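Local coordinates for protein putative deoxyribonuclease yjjV (Escherichia coli, PDB 1ZZM) that probably hydrolyses ester bonds as a TatD-type member of the metallo-dependent hydrolase superfamily, using two divalent metal cations bound per subunit, at residues L70-D75 / R111-L115; E97-F103 / I131-T137; H138-M143 / Q164-F169; L199-L204 / A247-T252. One frame throughout, in Å; residues are numbered along the deposited sequence.

Contact 1 (L70-D75 / R111-L115)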
# COMPACT_ATOMS: atom_id res chain seq x y z
N LEU A 70 2.33 -14.32 -9.08
CA LEU A 70 2.54 -15.65 -8.51
C LEU A 70 3.40 -16.58 -9.36
O LEU A 70 4.24 -17.32 -8.83
CB LEU A 70 1.20 -16.34 -8.21
CG LEU A 70 1.37 -17.68 -7.47
CD1 LEU A 70 2.03 -17.42 -6.14
CD2 LEU A 70 0.03 -18.37 -7.27
N GLU A 71 3.22 -16.52 -10.67
CA GLU A 71 3.96 -17.40 -11.56
C GLU A 71 5.46 -17.20 -11.53
O GLU A 71 6.20 -18.10 -11.90
CB GLU A 71 3.45 -17.24 -13.00
CG GLU A 71 2.00 -17.67 -13.20
CD GLU A 71 1.59 -17.66 -14.68
OE1 GLU A 71 1.94 -16.69 -15.41
OE2 GLU A 71 0.90 -18.61 -15.12
N LYS A 72 5.90 -16.03 -11.06
CA LYS A 72 7.31 -15.71 -11.00
C LYS A 72 7.98 -16.06 -9.67
O LYS A 72 9.19 -16.07 -9.57
CB LYS A 72 7.51 -14.22 -11.29
CG LYS A 72 7.04 -13.77 -12.67
CD LYS A 72 6.91 -12.24 -12.72
CE LYS A 72 7.23 -11.67 -14.11
NZ LYS A 72 7.09 -10.17 -14.14
N HIS A 73 7.19 -16.36 -8.64
CA HIS A 73 7.75 -16.63 -7.32
C HIS A 73 8.15 -18.07 -7.06
O HIS A 73 7.32 -18.99 -7.16
CB HIS A 73 6.76 -16.17 -6.24
CG HIS A 73 6.22 -14.80 -6.48
ND1 HIS A 73 6.99 -13.77 -6.97
CD2 HIS A 73 4.99 -14.27 -6.25
CE1 HIS A 73 6.26 -12.66 -7.04
NE2 HIS A 73 5.04 -12.94 -6.60
N SER A 74 9.41 -18.24 -6.71
CA SER A 74 9.99 -19.57 -6.43
C SER A 74 10.58 -19.57 -5.03
O SER A 74 10.57 -18.54 -4.36
CB SER A 74 11.09 -19.90 -7.44
OG SER A 74 12.14 -18.92 -7.40
N ASP A 75 11.09 -20.72 -4.59
CA ASP A 75 11.72 -20.79 -3.27
C ASP A 75 12.94 -19.86 -3.30
O ASP A 75 13.35 -19.32 -2.27
CB ASP A 75 12.15 -22.22 -2.93
CG ASP A 75 10.97 -23.13 -2.59
OD1 ASP A 75 9.88 -22.62 -2.21
OD2 ASP A 75 11.12 -24.36 -2.70
N ARG A 111 -1.84 -21.96 -3.22
CA ARG A 111 -0.44 -21.54 -3.26
C ARG A 111 -0.33 -20.07 -2.87
O ARG A 111 0.64 -19.69 -2.24
CB ARG A 111 0.20 -21.72 -4.64
CG ARG A 111 1.66 -21.23 -4.64
CD ARG A 111 2.49 -21.86 -5.75
NE ARG A 111 3.84 -21.30 -5.86
CZ ARG A 111 4.85 -21.56 -5.03
NH1 ARG A 111 4.68 -22.38 -3.99
NH2 ARG A 111 6.05 -21.04 -5.27
N GLN A 112 -1.31 -19.23 -3.24
CA GLN A 112 -1.23 -17.81 -2.83
C GLN A 112 -1.19 -17.72 -1.32
O GLN A 112 -0.45 -16.90 -0.74
CB GLN A 112 -2.47 -17.01 -3.27
CG GLN A 112 -2.53 -16.69 -4.75
CD GLN A 112 -3.61 -15.65 -5.04
OE1 GLN A 112 -3.80 -14.72 -4.26
NE2 GLN A 112 -4.31 -15.80 -6.17
N GLN A 113 -2.03 -18.52 -0.66
CA GLN A 113 -2.05 -18.47 0.81
C GLN A 113 -0.79 -19.00 1.45
O GLN A 113 -0.35 -18.48 2.48
CB GLN A 113 -3.26 -19.22 1.34
CG GLN A 113 -4.54 -18.51 0.93
CD GLN A 113 -5.77 -19.29 1.25
OE1 GLN A 113 -6.27 -19.24 2.37
NE2 GLN A 113 -6.25 -20.05 0.28
N TRP A 114 -0.21 -20.04 0.86
CA TRP A 114 1.04 -20.56 1.47
C TRP A 114 2.10 -19.47 1.34
O TRP A 114 2.88 -19.20 2.29
CB TRP A 114 1.52 -21.81 0.71
CG TRP A 114 2.81 -22.32 1.22
CD1 TRP A 114 3.00 -23.12 2.32
CD2 TRP A 114 4.10 -22.07 0.68
NE1 TRP A 114 4.34 -23.37 2.49
CE2 TRP A 114 5.04 -22.74 1.50
CE3 TRP A 114 4.57 -21.34 -0.43
CZ2 TRP A 114 6.42 -22.70 1.25
CZ3 TRP A 114 5.93 -21.30 -0.67
CH2 TRP A 114 6.85 -21.98 0.17
N LEU A 115 2.15 -18.84 0.17
CA LEU A 115 3.15 -17.81 -0.07
C LEU A 115 2.95 -16.61 0.84
O LEU A 115 3.92 -16.03 1.35
CB LEU A 115 3.12 -17.36 -1.55
CG LEU A 115 4.15 -16.28 -1.90
CD1 LEU A 115 5.53 -16.75 -1.51
CD2 LEU A 115 4.10 -15.99 -3.42
O HOH W 1 4.17 -19.98 -8.16
O HOH W 2 8.01 -20.96 -3.71
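In this TatD-type member of the TIM-barrel class, the loop after strand 59-63 packs against the first turns of helix 109-125, burying 318 Å² over both sides. R111 makes the direct polar link: its NH2 donates to H73 O at 3.1 Å with an N-H...O angle of 151°, and the carbonyl lies near the guanidinium plane. Two waters extend this reach. Water 1 accepts from R111 NE at 2.7 Å and donates to L70 O at 2.7 Å, while water 2 accepts from R111 NH2 at 2.5 Å and donates to D75 OD1 at 2.9 Å. The one guanidinium thus ties the 3-10 segment, the loop and the start of helix 75-87 to helix 109-125. Q112 offers its aliphatic part, with CG 4.0 Å from L70 CD2; its amide is engaged by P107 O and D101 N. L70 and Q112 also line the pocket holding the glycol chain, probably from the crystallisation liquor. W114 sits further out, CH2 lying 3.9 Å from D75 OD1. L115 completes the apolar side, its CD2 lying 3.7 Å from L70 CD1 and 3.4 Å from CD2 of H73, whose NE2 is hydrogen-bonded to H66 O.

Contact 2 (E97-F103 / I131-T137). With ZN (zinc ion), chain C; ZN (zinc ion), chain B.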
# COMPACT_ATOMS: atom_id res chain seq x y z
N GLU A 97 4.35 -5.71 -0.70
CA GLU A 97 3.22 -5.96 -1.53
C GLU A 97 3.09 -7.45 -1.58
O GLU A 97 3.68 -8.13 -2.41
CB GLU A 97 2.95 -5.28 -2.85
CG GLU A 97 1.39 -5.39 -2.83
CD GLU A 97 0.60 -4.52 -3.79
OE1 GLU A 97 1.17 -3.77 -4.62
OE2 GLU A 97 -0.64 -4.59 -3.70
N ILE A 98 2.37 -7.94 -0.58
CA ILE A 98 2.06 -9.36 -0.46
C ILE A 98 0.55 -9.37 -0.27
O ILE A 98 -0.05 -8.32 -0.05
CB ILE A 98 2.72 -10.00 0.76
CG1 ILE A 98 2.13 -9.42 2.05
CG2 ILE A 98 4.22 -9.77 0.70
CD1 ILE A 98 2.86 -9.89 3.30
N GLY A 99 -0.08 -10.55 -0.42
CA GLY A 99 -1.50 -10.60 -0.23
C GLY A 99 -2.14 -11.70 -1.07
O GLY A 99 -1.50 -12.69 -1.41
N LEU A 100 -3.43 -11.51 -1.35
CA LEU A 100 -4.23 -12.46 -2.08
C LEU A 100 -5.06 -11.76 -3.14
O LEU A 100 -5.41 -10.59 -3.00
CB LEU A 100 -5.18 -13.18 -1.13
CG LEU A 100 -4.52 -13.77 0.12
CD1 LEU A 100 -5.62 -14.06 1.08
CD2 LEU A 100 -3.68 -15.03 -0.21
N ASP A 101 -5.44 -12.49 -4.18
CA ASP A 101 -6.22 -11.85 -5.24
C ASP A 101 -6.96 -12.99 -5.95
O ASP A 101 -6.32 -13.84 -6.58
CB ASP A 101 -5.24 -11.17 -6.19
CG ASP A 101 -5.91 -10.37 -7.28
OD1 ASP A 101 -6.95 -10.83 -7.77
OD2 ASP A 101 -5.41 -9.28 -7.65
N LEU A 102 -8.29 -12.99 -5.90
CA LEU A 102 -9.04 -14.07 -6.53
C LEU A 102 -9.46 -13.80 -7.97
O LEU A 102 -10.36 -14.46 -8.48
CB LEU A 102 -10.27 -14.44 -5.69
CG LEU A 102 -9.99 -15.42 -4.54
CD1 LEU A 102 -11.26 -15.59 -3.71
CD2 LEU A 102 -9.50 -16.77 -5.07
N PHE A 103 -8.80 -12.86 -8.62
CA PHE A 103 -9.13 -12.56 -9.99
C PHE A 103 -8.49 -13.61 -10.90
O PHE A 103 -7.36 -14.05 -10.66
CB PHE A 103 -8.58 -11.19 -10.39
CG PHE A 103 -9.12 -10.70 -11.69
CD1 PHE A 103 -10.42 -10.21 -11.77
CD2 PHE A 103 -8.36 -10.82 -12.86
CE1 PHE A 103 -10.96 -9.83 -13.00
CE2 PHE A 103 -8.89 -10.45 -14.09
CZ PHE A 103 -10.20 -9.96 -14.17
N ILE A 131 2.44 -4.59 3.82
CA ILE A 131 1.60 -3.82 2.89
C ILE A 131 0.87 -4.91 2.14
O ILE A 131 1.47 -5.73 1.41
CB ILE A 131 2.46 -2.96 1.93
CG1 ILE A 131 3.00 -1.73 2.69
CG2 ILE A 131 1.62 -2.51 0.71
CD1 ILE A 131 3.91 -0.79 1.82
N LEU A 132 -0.44 -4.93 2.33
CA LEU A 132 -1.27 -5.97 1.79
C LEU A 132 -2.20 -5.59 0.65
O LEU A 132 -2.82 -4.53 0.65
CB LEU A 132 -2.12 -6.55 2.93
CG LEU A 132 -1.38 -7.15 4.12
CD1 LEU A 132 -2.33 -7.16 5.35
CD2 LEU A 132 -0.89 -8.57 3.76
N HIS A 133 -2.28 -6.54 -0.28
CA HIS A 133 -3.14 -6.48 -1.46
C HIS A 133 -4.25 -7.49 -1.18
O HIS A 133 -3.99 -8.61 -0.72
CB HIS A 133 -2.36 -6.94 -2.70
CG HIS A 133 -3.17 -6.97 -3.97
ND1 HIS A 133 -3.26 -5.90 -4.82
CD2 HIS A 133 -3.87 -7.97 -4.55
CE1 HIS A 133 -3.97 -6.23 -5.89
NE2 HIS A 133 -4.36 -7.49 -5.74
N SER A 134 -5.49 -7.09 -1.45
CA SER A 134 -6.62 -7.99 -1.23
C SER A 134 -7.69 -7.65 -2.25
O SER A 134 -8.20 -6.53 -2.28
CB SER A 134 -7.19 -7.83 0.18
OG SER A 134 -8.17 -8.86 0.45
N ARG A 135 -8.02 -8.62 -3.09
CA ARG A 135 -9.04 -8.35 -4.08
C ARG A 135 -9.98 -9.55 -4.05
O ARG A 135 -9.62 -10.66 -4.52
CB ARG A 135 -8.37 -8.19 -5.43
CG ARG A 135 -9.35 -8.06 -6.58
CD ARG A 135 -8.63 -8.42 -7.85
NE ARG A 135 -8.79 -7.42 -8.88
CZ ARG A 135 -7.91 -7.23 -9.84
NH1 ARG A 135 -6.80 -7.97 -9.88
NH2 ARG A 135 -8.12 -6.29 -10.75
N ARG A 136 -11.17 -9.33 -3.49
CA ARG A 136 -12.18 -10.37 -3.36
C ARG A 136 -11.74 -11.46 -2.39
O ARG A 136 -12.25 -12.58 -2.44
CB ARG A 136 -12.48 -11.00 -4.73
CG ARG A 136 -13.24 -10.08 -5.67
CD ARG A 136 -13.44 -10.73 -7.05
NE ARG A 136 -14.37 -9.96 -7.88
CZ ARG A 136 -14.15 -9.61 -9.14
NH1 ARG A 136 -13.01 -9.94 -9.75
NH2 ARG A 136 -15.07 -8.91 -9.80
N THR A 137 -10.81 -11.12 -1.50
CA THR A 137 -10.22 -12.06 -0.55
C THR A 137 -10.19 -11.48 0.87
O THR A 137 -9.42 -11.95 1.72
CB THR A 137 -8.75 -12.36 -0.96
OG1 THR A 137 -8.06 -11.12 -1.15
CG2 THR A 137 -8.72 -13.12 -2.28
ZN ZN C . -2.38 -4.06 -4.79
ZN ZN B . 0.21 -2.22 -5.45
O HOH W 3 -1.14 -3.46 -6.30
O HOH W 4 -4.10 -3.24 -6.29
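Strands 98-101 and 131-135 run parallel (1° between directions, axes 4.5 Å apart) as neighbours in a beta-alpha-beta unit of the TIM-barrel fold. The backbone ladder alternates: I98 N donates to I131 O (3.1 Å), H133 N to I98 O (2.9 Å), L100 N to H133 O (3.0 Å), R135 N to L100 O (3.3 Å) and L102 N to R135 O (3.0 Å). Both ring nitrogens of H133 are used: H133 ND1 binds the chain C ZN at 2.0 Å, and H133 NE2 donates to D101 OD2 (2.8 Å, 161°). D101 OD2 also takes a salt bridge from R135 NH1 (2.9 Å), and D101 OD1 accepts F103 N (2.9 Å) in an Asx turn. E97 bridges the metals, E97 OE1 lying 2.0 Å from the chain B ZN and E97 OE2 2.1 Å from the chain C ZN; water 3 touches both ions at 2.0 Å. H9, H11 and D207 complete site B, and H157 joins site C. With NE2 donating to D101 and ND1 on zinc, the carboxylate probably helps orient the ring for metal binding.

Contact 3 (H138-M143 / Q164-F169)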
# COMPACT_ATOMS: atom_id res chain seq x y z
N HIS A 138 -11.02 -10.47 1.15
CA HIS A 138 -10.94 -9.86 2.49
C HIS A 138 -11.17 -10.79 3.69
O HIS A 138 -10.44 -10.71 4.69
CB HIS A 138 -11.89 -8.67 2.59
CG HIS A 138 -11.51 -7.53 1.70
ND1 HIS A 138 -12.42 -6.63 1.19
CD2 HIS A 138 -10.31 -7.18 1.18
CE1 HIS A 138 -11.81 -5.79 0.38
NE2 HIS A 138 -10.52 -6.11 0.35
N ASP A 139 -12.18 -11.65 3.60
CA ASP A 139 -12.50 -12.57 4.68
C ASP A 139 -11.34 -13.54 4.93
O ASP A 139 -10.92 -13.73 6.06
CB ASP A 139 -13.78 -13.34 4.35
CG ASP A 139 -15.00 -12.43 4.23
OD1 ASP A 139 -14.96 -11.24 4.64
OD2 ASP A 139 -16.03 -12.91 3.71
N LYS A 140 -10.82 -14.14 3.86
CA LYS A 140 -9.72 -15.09 3.98
C LYS A 140 -8.47 -14.40 4.50
O LYS A 140 -7.79 -14.92 5.38
CB LYS A 140 -9.43 -15.74 2.63
CG LYS A 140 -10.36 -16.91 2.31
CD LYS A 140 -10.11 -18.06 3.30
CE LYS A 140 -10.84 -19.33 2.90
NZ LYS A 140 -10.72 -20.37 3.97
N LEU A 141 -8.19 -13.20 3.98
CA LEU A 141 -6.99 -12.48 4.42
C LEU A 141 -7.12 -12.20 5.91
O LEU A 141 -6.18 -12.41 6.66
CB LEU A 141 -6.83 -11.17 3.64
CG LEU A 141 -5.66 -10.31 4.15
CD1 LEU A 141 -4.36 -11.12 4.01
CD2 LEU A 141 -5.56 -9.01 3.35
N ALA A 142 -8.30 -11.74 6.33
CA ALA A 142 -8.51 -11.47 7.76
C ALA A 142 -8.31 -12.73 8.62
O ALA A 142 -7.80 -12.67 9.75
CB ALA A 142 -9.92 -10.91 8.00
N MET A 143 -8.74 -13.88 8.10
CA MET A 143 -8.58 -15.13 8.83
C MET A 143 -7.09 -15.40 9.11
O MET A 143 -6.73 -15.76 10.24
CB MET A 143 -9.19 -16.28 8.03
CG MET A 143 -9.02 -17.65 8.67
SD MET A 143 -9.30 -18.97 7.41
CE MET A 143 -7.79 -18.73 6.36
N GLN A 164 -18.21 -4.14 7.30
CA GLN A 164 -17.76 -5.22 8.20
C GLN A 164 -16.34 -5.69 7.87
O GLN A 164 -15.54 -5.97 8.77
CB GLN A 164 -18.74 -6.42 8.17
CG GLN A 164 -18.23 -7.66 8.93
CD GLN A 164 -17.36 -8.55 8.04
OE1 GLN A 164 -16.39 -9.17 8.51
NE2 GLN A 164 -17.71 -8.64 6.78
N GLN A 165 -16.00 -5.75 6.59
CA GLN A 165 -14.66 -6.20 6.24
C GLN A 165 -13.61 -5.20 6.70
O GLN A 165 -12.57 -5.61 7.22
CB GLN A 165 -14.55 -6.44 4.73
CG GLN A 165 -15.37 -7.65 4.32
CD GLN A 165 -15.49 -7.79 2.83
OE1 GLN A 165 -15.60 -6.77 2.09
NE2 GLN A 165 -15.51 -9.05 2.35
N ALA A 166 -13.88 -3.91 6.52
CA ALA A 166 -12.95 -2.87 6.96
C ALA A 166 -12.79 -2.88 8.47
O ALA A 166 -11.67 -2.88 8.98
CB ALA A 166 -13.41 -1.50 6.50
N GLU A 167 -13.92 -2.90 9.18
CA GLU A 167 -13.87 -2.90 10.65
C GLU A 167 -13.13 -4.12 11.18
O GLU A 167 -12.40 -4.01 12.16
CB GLU A 167 -15.28 -2.83 11.24
CG GLU A 167 -16.04 -1.57 10.84
CD GLU A 167 -17.38 -1.45 11.56
OE1 GLU A 167 -18.04 -2.49 11.76
OE2 GLU A 167 -17.78 -0.32 11.90
N ARG A 168 -13.30 -5.27 10.54
CA ARG A 168 -12.58 -6.46 11.00
C ARG A 168 -11.07 -6.25 10.88
O ARG A 168 -10.31 -6.67 11.74
CB ARG A 168 -12.98 -7.70 10.21
CG ARG A 168 -12.33 -8.99 10.72
CD ARG A 168 -12.86 -10.14 9.87
NE ARG A 168 -12.34 -11.46 10.23
CZ ARG A 168 -12.61 -12.56 9.54
NH1 ARG A 168 -13.40 -12.50 8.47
NH2 ARG A 168 -12.07 -13.72 9.89
N PHE A 169 -10.63 -5.61 9.80
CA PHE A 169 -9.19 -5.36 9.65
C PHE A 169 -8.73 -4.36 10.73
O PHE A 169 -7.68 -4.53 11.35
CB PHE A 169 -8.89 -4.75 8.27
CG PHE A 169 -8.92 -5.75 7.14
CD1 PHE A 169 -8.28 -6.99 7.26
CD2 PHE A 169 -9.55 -5.44 5.93
CE1 PHE A 169 -8.28 -7.89 6.21
CE2 PHE A 169 -9.55 -6.34 4.87
CZ PHE A 169 -8.91 -7.57 5.00
O HOH W 5 -12.11 -8.33 6.39
O HOH W 6 -14.00 -10.27 6.86
O HOH W 7 -17.60 -10.79 5.18
O HOH W 8 -13.03 -15.08 7.83
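F169 turns the edge of its ring to the face of H138, an offset edge-to-face pair with centroids 5.6 Å apart and planes at 83°. The same phenyl ring lies against the facing helix further along, CE1 at 3.9 Å from A142 CB and CZ at 4.0 Å from L141 CD2, so it fills the inner part of the interface; F159, from the loop before helix 163-171, stacks on H138 as well. Helices 138-148 and 163-171 are successive outer helices of the barrel, and the local segments run nearly parallel, with axes 10.2 Å apart and crossing at 15°. A142, small and pointing toward the partner helix, lets R168 lie close: its CB comes within 3.3 Å of R168 NE, beneath one face of the guanidinium. Polar groups gather toward the solvent side. Q165 NE2 donates to D139 OD1 (3.2 Å, 168°), while Q165 OE1 takes only a weak bond from H138 ND1 (3.3 Å) and is better served by the backbone N of S162. D139 and R168 do not form a salt bridge, OD1 and NH1 standing 4.3 Å apart; water 6 lies between them, 2.6 Å from D139 OD1 and 2.8 Å from R168 NH1.

Contact 4 (L199-L204 / A247-T252)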
# COMPACT_ATOMS: atom_id res chain seq x y z
N LEU A 199 -10.55 7.92 12.26
CA LEU A 199 -9.54 8.63 11.50
C LEU A 199 -8.12 8.04 11.64
O LEU A 199 -7.31 8.13 10.72
CB LEU A 199 -9.50 10.10 11.93
CG LEU A 199 -8.78 11.08 11.00
CD1 LEU A 199 -9.29 10.89 9.56
CD2 LEU A 199 -9.08 12.52 11.47
N ALA A 200 -7.83 7.45 12.80
CA ALA A 200 -6.50 6.90 13.04
C ALA A 200 -6.27 5.65 12.24
O ALA A 200 -5.15 5.15 12.20
CB ALA A 200 -6.31 6.59 14.53
N SER A 201 -7.31 5.12 11.59
CA SER A 201 -7.07 3.89 10.84
C SER A 201 -6.75 4.09 9.35
O SER A 201 -6.42 3.14 8.65
CB SER A 201 -8.28 2.98 10.93
OG SER A 201 -9.29 3.40 10.06
N LEU A 202 -6.82 5.33 8.88
CA LEU A 202 -6.63 5.64 7.46
C LEU A 202 -5.23 6.05 6.98
O LEU A 202 -4.52 6.76 7.67
CB LEU A 202 -7.59 6.76 7.06
CG LEU A 202 -9.06 6.57 7.46
CD1 LEU A 202 -9.89 7.75 6.91
CD2 LEU A 202 -9.60 5.23 6.94
N LEU A 203 -4.85 5.56 5.80
CA LEU A 203 -3.60 5.97 5.18
C LEU A 203 -3.99 6.45 3.78
O LEU A 203 -5.01 6.00 3.22
CB LEU A 203 -2.60 4.81 5.02
CG LEU A 203 -2.03 4.25 6.32
CD1 LEU A 203 -0.96 3.20 5.96
CD2 LEU A 203 -1.43 5.34 7.13
N LEU A 204 -3.18 7.34 3.22
CA LEU A 204 -3.46 7.87 1.88
C LEU A 204 -2.57 7.16 0.84
O LEU A 204 -1.44 6.82 1.12
CB LEU A 204 -3.16 9.37 1.86
CG LEU A 204 -3.65 10.16 0.65
CD1 LEU A 204 -5.20 10.22 0.70
CD2 LEU A 204 -3.09 11.59 0.73
N ALA A 247 -3.75 13.68 10.53
CA ALA A 247 -3.96 12.31 10.96
C ALA A 247 -3.31 11.31 9.99
O ALA A 247 -2.64 10.36 10.41
CB ALA A 247 -5.42 12.04 11.08
N LEU A 248 -3.51 11.52 8.70
CA LEU A 248 -2.92 10.62 7.71
C LEU A 248 -1.41 10.61 7.90
O LEU A 248 -0.80 9.54 7.86
CB LEU A 248 -3.28 11.07 6.30
CG LEU A 248 -4.78 11.02 5.98
CD1 LEU A 248 -5.04 11.84 4.75
CD2 LEU A 248 -5.24 9.54 5.81
N LEU A 249 -0.79 11.77 8.12
CA LEU A 249 0.65 11.81 8.32
C LEU A 249 1.02 11.06 9.59
O LEU A 249 1.93 10.26 9.58
CB LEU A 249 1.21 13.25 8.39
CG LEU A 249 1.20 14.07 7.08
CD1 LEU A 249 1.63 15.49 7.37
CD2 LEU A 249 2.14 13.43 6.03
N ASN A 250 0.30 11.30 10.68
CA ASN A 250 0.62 10.62 11.95
C ASN A 250 0.45 9.09 11.88
O ASN A 250 1.25 8.33 12.43
CB ASN A 250 -0.25 11.14 13.09
CG ASN A 250 0.08 12.58 13.47
OD1 ASN A 250 1.09 13.14 13.03
ND2 ASN A 250 -0.77 13.18 14.31
N ASN A 251 -0.61 8.67 11.21
CA ASN A 251 -0.93 7.26 11.02
C ASN A 251 0.19 6.56 10.26
O ASN A 251 0.62 5.44 10.63
CB ASN A 251 -2.25 7.13 10.24
CG ASN A 251 -3.46 7.65 11.02
OD1 ASN A 251 -3.36 7.96 12.22
ND2 ASN A 251 -4.60 7.73 10.36
N THR A 252 0.65 7.21 9.19
CA THR A 252 1.72 6.70 8.35
C THR A 252 3.01 6.56 9.19
O THR A 252 3.72 5.57 9.11
CB THR A 252 1.94 7.66 7.16
OG1 THR A 252 0.71 7.79 6.43
CG2 THR A 252 3.06 7.14 6.21
O HOH W 9 -0.67 8.72 4.09
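The C-terminal helix 241-256 crosses the start of strand 202-204, the last strand of the five-stranded parallel sheet in this TIM-barrel fold. The local axes lie 7.3 Å apart at 99°, so the helix runs almost at right angles to the strand. Direct hydrogen bonding comes from one side chain. N251 ND2 donates to L199 O (2.8 Å, 144°) and to L202 O (2.9 Å, 171°), spanning the 3-10 turn that leads into the strand; between them, A200 O is only close to N251 ND2 (3.2 Å, poor angle) and is hydrogen-bonded instead by K175 NZ. A water-mediated link lies further along: water 9 accepts from L204 N (3.0 Å) and donates to T252 OG1 (2.9 Å), whose own proton goes to L248 O (2.7 Å). Apolar contacts fill the rest. L199 CG meets A247 CB at 3.5 Å; L248 reaches L202 CB with CD2 (3.8 Å) and L204 CB with CD1 (4.2 Å); and L203 CD2 lies 3.7 Å from N251 CB. L248 also touches F230 and L233 of helix 226-236, while L204 touches F5 of strand 5-7. Both protons of N251 ND2 are spent on carbonyls, so its donor side is satisfied although the residue is buried, and the side chain ties the helix to the turn and the strand among otherwise leucine-rich surroundings.

Contact 4 is the most buried of the four and the most reliant on leucines, whereas contacts 1, 2 and 3 are each partly exposed. Contacts 1, 2 and 3 adjoin: helix 109-125 of contact 1 connects the two strands of contact 2 and sets Q112 against D101, and helix 138-148 of contact 3 follows strand 130-135, with L141 packed on S134 and L100. Contact 2 alone of the four binds the zinc pair, through the carboxylate of E97 and the imidazole of H133; contacts 1 and 3 lean on arginine and water at their outer edges. Contacts 2 and 4 share the five-stranded sheet, contact 2 joining its first two strands and contact 4 covering its last, with centres 21 Å apart.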